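Local coordinates for protein RNA-dependent RNA polymerase (Qualyub virus, PDB 6DWX) that probably acts as a viral OTU-family cysteine protease, a domain of the large polymerase protein that in related viruses strips ubiquitin or ubiquitin-like modifiers from host proteins, at residues 17-22 with 126-131; 38-43 with 93-98; 113-118 with 139-144. All coordinates share one frame; numbering follows the deposited sequence.

Contact 1. Residues 17-22 with 126-131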
loop_
_atom_site.group_PDB
_atom_site.type_symbol
_atom_site.label_atom_id
_atom_site.label_comp_id
_atom_site.label_asym_id
_atom_site.label_seq_id
_atom_site.Cartn_x
_atom_site.Cartn_y
_atom_site.Cartn_z
ATOM N N CYS A 17 -3.510 -11.745 -0.740
ATOM C CA CYS A 17 -4.421 -10.615 -0.678
ATOM C C CYS A 17 -5.788 -11.065 -0.176
ATOM O O CYS A 17 -6.332 -12.069 -0.654
ATOM C CB CYS A 17 -4.548 -9.956 -2.051
ATOM S SG CYS A 17 -5.632 -8.545 -2.031
ATOM N N SER A 18 -6.338 -10.323 0.790
ATOM C CA SER A 18 -7.676 -10.579 1.299
ATOM C C SER A 18 -8.395 -9.243 1.469
ATOM O O SER A 18 -7.817 -8.164 1.286
ATOM C CB SER A 18 -7.645 -11.368 2.618
ATOM O OG SER A 18 -6.886 -10.671 3.601
ATOM N N GLN A 19 -9.663 -9.321 1.860
ATOM C CA GLN A 19 -10.550 -8.183 1.765
ATOM C C GLN A 19 -11.612 -8.300 2.843
ATOM O O GLN A 19 -11.981 -9.405 3.249
ATOM C CB GLN A 19 -11.175 -8.113 0.374
ATOM C CG GLN A 19 -12.179 -7.033 0.211
ATOM C CD GLN A 19 -13.309 -7.451 -0.683
ATOM O OE1 GLN A 19 -13.101 -7.749 -1.864
ATOM N NE2 GLN A 19 -14.524 -7.488 -0.128
ATOM N N ALA A 20 -12.091 -7.151 3.315
ATOM C CA ALA A 20 -13.101 -7.105 4.361
ATOM C C ALA A 20 -14.057 -5.961 4.071
ATOM O O ALA A 20 -13.622 -4.846 3.770
ATOM C CB ALA A 20 -12.459 -6.934 5.741
ATOM N N ASN A 21 -15.353 -6.245 4.120
ATOM C CA ASN A 21 -16.366 -5.199 4.129
ATOM C C ASN A 21 -16.666 -4.867 5.579
ATOM O O ASN A 21 -17.066 -5.738 6.351
ATOM C CB ASN A 21 -17.630 -5.628 3.398
ATOM C CG ASN A 21 -17.319 -6.289 2.094
ATOM O OD1 ASN A 21 -16.880 -5.628 1.149
ATOM N ND2 ASN A 21 -17.498 -7.610 2.038
ATOM N N VAL A 22 -16.447 -3.620 5.952
ATOM C CA VAL A 22 -16.582 -3.230 7.340
ATOM C C VAL A 22 -16.748 -1.723 7.340
ATOM O O VAL A 22 -16.180 -1.038 6.488
ATOM C CB VAL A 22 -15.358 -3.711 8.161
ATOM C CG1 VAL A 22 -14.052 -3.255 7.511
ATOM C CG2 VAL A 22 -15.457 -3.257 9.611
ATOM N N VAL A 126 -14.623 4.476 7.033
ATOM C CA VAL A 126 -14.016 3.422 6.228
ATOM C C VAL A 126 -15.098 2.399 5.892
ATOM O O VAL A 126 -15.870 1.990 6.765
ATOM C CB VAL A 126 -12.832 2.782 6.974
ATOM C CG1 VAL A 126 -12.395 1.453 6.304
ATOM C CG2 VAL A 126 -11.664 3.771 7.052
ATOM N N THR A 127 -15.194 2.020 4.614
ATOM C CA THR A 127 -16.180 1.036 4.191
ATOM C C THR A 127 -15.572 -0.257 3.660
ATOM O O THR A 127 -16.320 -1.201 3.379
ATOM C CB THR A 127 -17.106 1.620 3.114
ATOM O OG1 THR A 127 -16.310 2.060 2.009
ATOM C CG2 THR A 127 -17.911 2.810 3.674
ATOM N N GLN A 128 -14.250 -0.339 3.525
ATOM C CA GLN A 128 -13.633 -1.535 2.978
ATOM C C GLN A 128 -12.168 -1.564 3.375
ATOM O O GLN A 128 -11.507 -0.523 3.431
ATOM C CB GLN A 128 -13.752 -1.591 1.450
ATOM C CG GLN A 128 -13.413 -2.964 0.901
ATOM C CD GLN A 128 -13.179 -2.986 -0.609
ATOM O OE1 GLN A 128 -12.751 -2.000 -1.210
ATOM N NE2 GLN A 128 -13.447 -4.134 -1.220
ATOM N N GLY A 129 -11.671 -2.767 3.628
ATOM C CA GLY A 129 -10.245 -3.007 3.751
ATOM C C GLY A 129 -9.774 -4.006 2.710
ATOM O O GLY A 129 -10.484 -4.960 2.390
ATOM N N ILE A 130 -8.575 -3.774 2.181
ATOM C CA ILE A 130 -7.853 -4.740 1.367
ATOM C C ILE A 130 -6.474 -4.941 1.991
ATOM O O ILE A 130 -5.766 -3.966 2.269
ATOM C CB ILE A 130 -7.734 -4.281 -0.100
ATOM C CG1 ILE A 130 -9.127 -4.076 -0.695
ATOM C CG2 ILE A 130 -6.924 -5.299 -0.914
ATOM C CD1 ILE A 130 -9.117 -3.481 -2.090
ATOM N N ARG A 131 -6.093 -6.202 2.199
ATOM C CA ARG A 131 -4.935 -6.563 3.004
ATOM C C ARG A 131 -3.997 -7.459 2.210
ATOM O O ARG A 131 -4.444 -8.408 1.558
ATOM C CB ARG A 131 -5.382 -7.283 4.291
ATOM C CG ARG A 131 -4.233 -7.742 5.185
ATOM C CD ARG A 131 -4.745 -8.398 6.468
ATOM N NE ARG A 131 -5.455 -9.625 6.126
ATOM C CZ ARG A 131 -5.406 -10.746 6.834
ATOM N NH1 ARG A 131 -4.711 -10.795 7.965
ATOM N NH2 ARG A 131 -6.049 -11.814 6.400
#

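Contact 2. Residues 38-43 with 93-98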
loop_
_atom_site.group_PDB
_atom_site.type_symbol
_atom_site.label_atom_id
_atom_site.label_comp_id
_atom_site.label_asym_id
_atom_site.label_seq_id
_atom_site.Cartn_x
_atom_site.Cartn_y
_atom_site.Cartn_z
ATOM N N ASP A 38 0.699 14.637 -4.635
ATOM C CA ASP A 38 1.172 14.404 -5.992
ATOM C C ASP A 38 0.993 12.918 -6.301
ATOM O O ASP A 38 0.428 12.162 -5.502
ATOM C CB ASP A 38 2.611 14.915 -6.192
ATOM C CG ASP A 38 3.681 14.147 -5.380
ATOM O OD1 ASP A 38 3.376 13.195 -4.617
ATOM O OD2 ASP A 38 4.870 14.525 -5.514
ATOM N N GLY A 39 1.446 12.507 -7.478
ATOM C CA GLY A 39 1.353 11.116 -7.848
ATOM C C GLY A 39 2.284 10.186 -7.101
ATOM O O GLY A 39 2.254 8.982 -7.366
ATOM N N ASN A 40 3.094 10.694 -6.168
ATOM C CA ASN A 40 3.941 9.857 -5.321
ATOM C C ASN A 40 3.327 9.570 -3.955
ATOM O O ASN A 40 3.993 8.962 -3.108
ATOM C CB ASN A 40 5.312 10.520 -5.127
ATOM C CG ASN A 40 6.002 10.815 -6.438
ATOM O OD1 ASN A 40 6.232 9.917 -7.230
ATOM N ND2 ASN A 40 6.329 12.085 -6.676
ATOM N N CYS A 41 2.085 10.009 -3.718
ATOM C CA CYS A 41 1.473 9.932 -2.390
ATOM C C CYS A 41 1.535 8.528 -1.778
ATOM O O CYS A 41 1.759 8.387 -0.568
ATOM C CB CYS A 41 0.018 10.415 -2.464
ATOM S SG CYS A 41 -1.011 9.466 -3.644
ATOM N N PHE A 42 1.353 7.476 -2.580
ATOM C CA PHE A 42 1.479 6.123 -2.026
ATOM C C PHE A 42 2.868 5.903 -1.421
ATOM O O PHE A 42 3.005 5.409 -0.297
ATOM C CB PHE A 42 1.204 5.057 -3.097
ATOM C CG PHE A 42 1.557 3.656 -2.646
ATOM C CD1 PHE A 42 0.628 2.879 -1.962
ATOM C CD2 PHE A 42 2.836 3.133 -2.860
ATOM C CE1 PHE A 42 0.959 1.589 -1.518
ATOM C CE2 PHE A 42 3.179 1.857 -2.397
ATOM C CZ PHE A 42 2.227 1.082 -1.738
ATOM N N PHE A 43 3.910 6.253 -2.169
ATOM C CA PHE A 43 5.272 6.053 -1.688
ATOM C C PHE A 43 5.612 6.994 -0.539
ATOM O O PHE A 43 6.398 6.624 0.341
ATOM C CB PHE A 43 6.248 6.221 -2.858
ATOM C CG PHE A 43 5.980 5.268 -3.987
ATOM C CD1 PHE A 43 6.309 3.920 -3.864
ATOM C CD2 PHE A 43 5.369 5.705 -5.160
ATOM C CE1 PHE A 43 6.062 3.021 -4.908
ATOM C CE2 PHE A 43 5.112 4.813 -6.208
ATOM C CZ PHE A 43 5.463 3.469 -6.079
ATOM N N LYS A 93 9.654 4.056 -13.129
ATOM C CA LYS A 93 10.664 5.113 -13.070
ATOM C C LYS A 93 10.139 6.452 -13.581
ATOM O O LYS A 93 10.694 7.497 -13.218
ATOM C CB LYS A 93 11.906 4.709 -13.862
ATOM C CG LYS A 93 12.965 4.078 -13.002
ATOM C CD LYS A 93 14.206 3.717 -13.815
ATOM C CE LYS A 93 14.209 2.263 -14.241
ATOM N NZ LYS A 93 15.514 1.611 -13.923
ATOM N N ARG A 94 9.099 6.444 -14.416
ATOM C CA ARG A 94 8.434 7.676 -14.825
ATOM C C ARG A 94 7.814 8.371 -13.598
ATOM O O ARG A 94 7.469 7.729 -12.599
ATOM C CB ARG A 94 7.400 7.328 -15.911
ATOM C CG ARG A 94 6.690 8.500 -16.552
ATOM C CD ARG A 94 5.494 8.880 -15.696
ATOM N NE ARG A 94 4.510 9.759 -16.319
ATOM C CZ ARG A 94 3.286 9.407 -16.712
ATOM N NH1 ARG A 94 2.836 8.172 -16.540
ATOM N NH2 ARG A 94 2.494 10.322 -17.266
ATOM N N GLU A 95 7.693 9.709 -13.652
ATOM C CA GLU A 95 7.330 10.464 -12.443
ATOM C C GLU A 95 5.823 10.532 -12.202
ATOM O O GLU A 95 5.378 10.561 -11.047
ATOM C CB GLU A 95 7.903 11.879 -12.508
ATOM C CG GLU A 95 9.146 12.086 -11.633
ATOM C CD GLU A 95 8.800 12.183 -10.138
ATOM O OE1 GLU A 95 7.653 12.578 -9.816
ATOM O OE2 GLU A 95 9.661 11.850 -9.286
ATOM N N GLY A 96 5.029 10.567 -13.270
ATOM C CA GLY A 96 3.583 10.360 -13.242
ATOM C C GLY A 96 3.145 8.903 -13.125
ATOM O O GLY A 96 2.117 8.489 -13.681
ATOM N N TYR A 97 3.933 8.111 -12.402
ATOM C CA TYR A 97 3.548 6.760 -12.038
ATOM C C TYR A 97 2.885 6.807 -10.669
ATOM O O TYR A 97 3.438 7.379 -9.724
ATOM C CB TYR A 97 4.759 5.825 -12.020
ATOM C CG TYR A 97 4.411 4.410 -11.633
ATOM C CD1 TYR A 97 4.665 3.938 -10.344
ATOM C CD2 TYR A 97 3.812 3.547 -12.548
ATOM C CE1 TYR A 97 4.335 2.640 -9.976
ATOM C CE2 TYR A 97 3.476 2.263 -12.193
ATOM C CZ TYR A 97 3.738 1.811 -10.905
ATOM O OH TYR A 97 3.408 0.520 -10.553
ATOM N N TRP A 98 1.716 6.194 -10.559
ATOM C CA TRP A 98 0.968 6.168 -9.310
ATOM C C TRP A 98 1.103 4.802 -8.640
ATOM O O TRP A 98 0.887 3.764 -9.271
ATOM C CB TRP A 98 -0.502 6.506 -9.561
ATOM C CG TRP A 98 -0.701 7.931 -9.988
ATOM C CD1 TRP A 98 -0.307 8.495 -11.172
ATOM C CD2 TRP A 98 -1.321 8.986 -9.230
ATOM N NE1 TRP A 98 -0.652 9.825 -11.197
ATOM C CE2 TRP A 98 -1.272 10.152 -10.020
ATOM C CE3 TRP A 98 -1.910 9.055 -7.962
ATOM C CZ2 TRP A 98 -1.796 11.372 -9.591
ATOM C CZ3 TRP A 98 -2.427 10.264 -7.534
ATOM C CH2 TRP A 98 -2.370 11.408 -8.350
#

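Contact 3. Residues 113-118 with 139-144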
loop_
_atom_site.group_PDB
_atom_site.type_symbol
_atom_site.label_atom_id
_atom_site.label_comp_id
_atom_site.label_asym_id
_atom_site.label_seq_id
_atom_site.Cartn_x
_atom_site.Cartn_y
_atom_site.Cartn_z
ATOM N N LEU A 113 5.872 -7.732 5.994
ATOM C CA LEU A 113 4.934 -6.893 6.730
ATOM C C LEU A 113 3.558 -7.021 6.098
ATOM O O LEU A 113 3.424 -7.376 4.930
ATOM C CB LEU A 113 5.343 -5.407 6.686
ATOM C CG LEU A 113 6.395 -4.969 7.690
ATOM C CD1 LEU A 113 6.770 -3.514 7.482
ATOM C CD2 LEU A 113 5.857 -5.219 9.098
ATOM N N THR A 114 2.533 -6.692 6.866
ATOM C CA THR A 114 1.192 -6.603 6.326
ATOM C C THR A 114 0.918 -5.167 5.859
ATOM O O THR A 114 1.350 -4.196 6.492
ATOM C CB THR A 114 0.186 -7.077 7.382
ATOM O OG1 THR A 114 0.442 -8.461 7.663
ATOM C CG2 THR A 114 -1.258 -6.936 6.891
ATOM N N VAL A 115 0.257 -5.041 4.712
ATOM C CA VAL A 115 -0.119 -3.754 4.143
ATOM C C VAL A 115 -1.624 -3.763 3.956
ATOM O O VAL A 115 -2.180 -4.742 3.446
ATOM C CB VAL A 115 0.608 -3.482 2.812
ATOM C CG1 VAL A 115 0.160 -2.146 2.231
ATOM C CG2 VAL A 115 2.137 -3.496 3.020
ATOM N N ILE A 116 -2.290 -2.694 4.396
ATOM C CA ILE A 116 -3.747 -2.606 4.340
ATOM C C ILE A 116 -4.160 -1.268 3.740
ATOM O O ILE A 116 -3.683 -0.209 4.170
ATOM C CB ILE A 116 -4.393 -2.782 5.725
ATOM C CG1 ILE A 116 -3.890 -4.072 6.391
ATOM C CG2 ILE A 116 -5.934 -2.782 5.579
ATOM C CD1 ILE A 116 -4.437 -4.296 7.787
ATOM N N PHE A 117 -5.025 -1.322 2.734
ATOM C CA PHE A 117 -5.695 -0.152 2.183
ATOM C C PHE A 117 -7.057 -0.065 2.852
ATOM O O PHE A 117 -7.836 -1.022 2.790
ATOM C CB PHE A 117 -5.894 -0.246 0.666
ATOM C CG PHE A 117 -4.629 -0.215 -0.138
ATOM C CD1 PHE A 117 -3.392 -0.067 0.466
ATOM C CD2 PHE A 117 -4.688 -0.350 -1.525
ATOM C CE1 PHE A 117 -2.222 -0.045 -0.299
ATOM C CE2 PHE A 117 -3.538 -0.341 -2.289
ATOM C CZ PHE A 117 -2.291 -0.187 -1.672
ATOM N N TRP A 118 -7.343 1.072 3.479
ATOM C CA TRP A 118 -8.647 1.343 4.072
ATOM C C TRP A 118 -9.357 2.380 3.198
ATOM O O TRP A 118 -8.893 3.522 3.075
ATOM C CB TRP A 118 -8.495 1.849 5.506
ATOM C CG TRP A 118 -7.859 0.878 6.468
ATOM C CD1 TRP A 118 -6.614 0.973 7.006
ATOM C CD2 TRP A 118 -8.449 -0.313 7.027
ATOM N NE1 TRP A 118 -6.384 -0.073 7.857
ATOM C CE2 TRP A 118 -7.491 -0.879 7.894
ATOM C CE3 TRP A 118 -9.685 -0.960 6.862
ATOM C CZ2 TRP A 118 -7.718 -2.065 8.604
ATOM C CZ3 TRP A 118 -9.920 -2.145 7.576
ATOM C CH2 TRP A 118 -8.934 -2.681 8.439
ATOM N N THR A 139 0.151 -4.104 13.504
ATOM C CA THR A 139 1.491 -4.322 12.983
ATOM C C THR A 139 1.624 -3.970 11.504
ATOM O O THR A 139 2.709 -4.139 10.941
ATOM C CB THR A 139 1.891 -5.803 13.168
ATOM O OG1 THR A 139 1.114 -6.634 12.266
ATOM C CG2 THR A 139 1.631 -6.237 14.571
ATOM N N ALA A 140 0.554 -3.518 10.857
ATOM C CA ALA A 140 0.531 -3.314 9.419
ATOM C C ALA A 140 0.936 -1.886 9.050
ATOM O O ALA A 140 0.918 -0.971 9.870
ATOM C CB ALA A 140 -0.868 -3.627 8.868
ATOM N N ILE A 141 1.323 -1.712 7.792
ATOM C CA ILE A 141 1.307 -0.391 7.174
ATOM C C ILE A 141 -0.140 -0.126 6.769
ATOM O O ILE A 141 -0.655 -0.769 5.849
ATOM C CB ILE A 141 2.241 -0.316 5.962
ATOM C CG1 ILE A 141 3.610 -0.913 6.293
ATOM C CG2 ILE A 141 2.341 1.125 5.451
ATOM C CD1 ILE A 141 4.594 -0.825 5.126
ATOM N N ASN A 142 -0.808 0.785 7.484
ATOM C CA ASN A 142 -2.193 1.163 7.219
ATOM C C ASN A 142 -2.237 2.442 6.392
ATOM O O ASN A 142 -1.627 3.449 6.769
ATOM C CB ASN A 142 -2.954 1.385 8.522
ATOM C CG ASN A 142 -3.038 0.128 9.363
ATOM O OD1 ASN A 142 -3.943 -0.696 9.176
ATOM N ND2 ASN A 142 -2.096 -0.030 10.295
ATOM N N LEU A 143 -2.979 2.410 5.286
ATOM C CA LEU A 143 -3.118 3.554 4.394
ATOM C C LEU A 143 -4.589 3.904 4.227
ATOM O O LEU A 143 -5.447 3.016 4.152
ATOM C CB LEU A 143 -2.498 3.268 3.019
ATOM C CG LEU A 143 -1.020 2.835 3.000
ATOM C CD1 LEU A 143 -0.496 2.769 1.574
ATOM C CD2 LEU A 143 -0.188 3.799 3.803
ATOM N N LEU A 144 -4.883 5.200 4.186
ATOM C CA LEU A 144 -6.221 5.675 3.865
ATOM C C LEU A 144 -6.249 5.928 2.362
ATOM O O LEU A 144 -5.552 6.819 1.866
ATOM C CB LEU A 144 -6.573 6.934 4.660
ATOM C CG LEU A 144 -8.065 7.283 4.712
ATOM C CD1 LEU A 144 -8.827 6.366 5.694
ATOM C CD2 LEU A 144 -8.277 8.756 5.045
HETATM O O HOH W 1 2.753 -6.309 9.719
#

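Contact 1. Residues 17-22 with 126-131
Arg-131 holds Ser-18 through both its backbone and its side chain. Ser-18 N donates to Arg-131 O at 2.8 Å, and Arg-131 N returns a bond of the same kind to Ser-18 O. On the same residue pair the guanidinium comes in edge-on: NE and NH2 of Arg-131 both donate to the single hydroxyl oxygen OG of Ser-18, each at 3.1 Å, with OG lying in the plane of the group. The arginine chain runs extended as far as CD and then bends (chi3 65°), which turns NE and NH2 toward the Ser-18 hydroxyl. The remaining nitrogen, NH1, bonds Gly-135 O, and the group also makes a cation-pi contact with Trp-10. Two residues further along, Ala-20 and Gly-129 form the next antiparallel hydrogen-bonded pair, Gly-129 N to Ala-20 O measuring 2.9 Å. The strands run at 167° to each other. Around Val-22 the pairing is interrupted: its O faces Val-126 O at 3.1 Å, two acceptors, before Val-126 bonds the backbone of Phe-24.

On the opposite face, which carries Gln-19, Gln-128 and Ile-130, the contact is one of packing. The Gln-128 chain extends so that NE2 lies 3.4 Å from Gln-19 CD, but the two amide planes are turned 62° apart and form no hydrogen bond with each other. Near the start of 17-22, Cys-17 SG rests on Ile-130 CG2 at 3.7 Å.

The chemistry is thus uneven between the two faces. Backbone bonds join the second and fifth strands of the chain; on one face they are reinforced by a buried serine hydroxyl that takes two N-H groups from an arginine whose orientation is probably further fixed by Gly-135 and Trp-10; the other relies on van der Waals contact between partly exposed side chains.

Contact 2. Residues 38-43 with 93-98
The six-membered ring of Trp-98 lies flat over Gly-39. The CA of Gly-39 stands 3.5 Å from the centroid of that ring and only 8° off its normal, a CH-pi contact made almost over the middle of the face. The indole reaches this position although the Trp-98 side chain sets out away from 38-43; with CG beside the backbone nitrogen (chi1 -68°) the ring folds back over the glycine. Sulfur also meets the indole: Cys-41 SG lies obliquely to the ring, 4.2 Å from CZ3 of Trp-98.

Asp-38, Gly-39, Asn-40 and Cys-41 spell the Asp-Gly-Asn-Cys sequence characteristic of OTU proteases, whose cysteine serves as nucleophile at the start of a helix; Cys-41, the first residue of helix 41-51, is consistent with that role. The loop between helices 85-93 and 101-111, which supplies Trp-98, therefore packs against the probable active-site turn.

Among the polar interactions, the bonds inside the turn are the shorter. Asp-38 OD1 receives Asn-40 N at 3.0 Å, a capping bond, while Asp-38 OD2 receives Asn-40 ND2 at 3.1 Å, both donors arriving from above the carboxylate plane. OD2 also forms a salt bridge with Arg-44. Across the contact, Asn-40 ND2 makes a weak bond to Glu-95 OE1 at 3.4 Å, the amide and carboxylate standing nearly perpendicular; Glu-95 is itself poorly ordered. The other end of the amide, Asn-40 OD1, is buried without a polar partner.

Aromatic packing continues deeper in. Phe-43 and Tyr-97 meet rim to rim, with CZ of the phenylalanine 4.1 Å from CE1 of the tyrosine and neither ring stacked on the other. Tyr-97 OH bonds Glu-103 of helix 101-111, and Phe-43 also packs on Trp-57 and Val-60 of helix 57-70.

Contact 3. Residues 113-118 with 139-144
Residues 115-118 and 141-144 run as neighbouring parallel strands, their axes 4.8 Å apart at the closest and inclined by 19°. Ile-116 bonds both ways, its N donating to Ile-141 O and its O accepting from Leu-143 N, each at 2.9 Å. Ile-141 N to Thr-114 O and Trp-118 N to Leu-143 O extend the ladder in the two directions. Just before the ladder a water accepts from Thr-114 N and is also hydrogen-bonded to Thr-139 OG1.

Side chains divide between two faces. On one, Trp-118 NE1 gives Asn-142 OD1 a nearly straight bond (2.8 Å, 172° at the hydrogen). The oxygen lies in the indole plane, and ring and amide planes are almost parallel; Asn-142 ND2 turns to Tyr-137 O. Ile-116 CD1 touches Ala-140 CB at 3.8 Å on this side. The other face is apolar: Ile-141 CD1 reaches Leu-113 CD1 and Val-115 CG2, while Leu-143 CD1 lies 3.8 Å from Phe-117 CE1, both packing on Phe-42 of helix 41-51.

Within this buried part of the sheet, the asparagine thus satisfies the indole N-H and probably helps hold the tryptophan ring in its orientation.

Contacts 1 and 3 belong to the same mixed sheet, their centres 11 Å apart. Strand 125-132 lies beside strand 115-120, so that Ile-130 O can meet Phe-117 N, and the two contacts together tie four successive strands across the sheet, 17-25, 125-132, 115-120 and 141-146. Their segments alternate along the chain. Contact 2 is nested within the loop closed by contact 1, about 23 Å away between centres, and comes before contact 3 in sequence. It touches contact 3 through Phe-42, which packs on Phe-117 and Leu-143. Helix 41-51, which begins at the probable nucleophile, is thereby seated on the central strands while its start meets the loop 93-98.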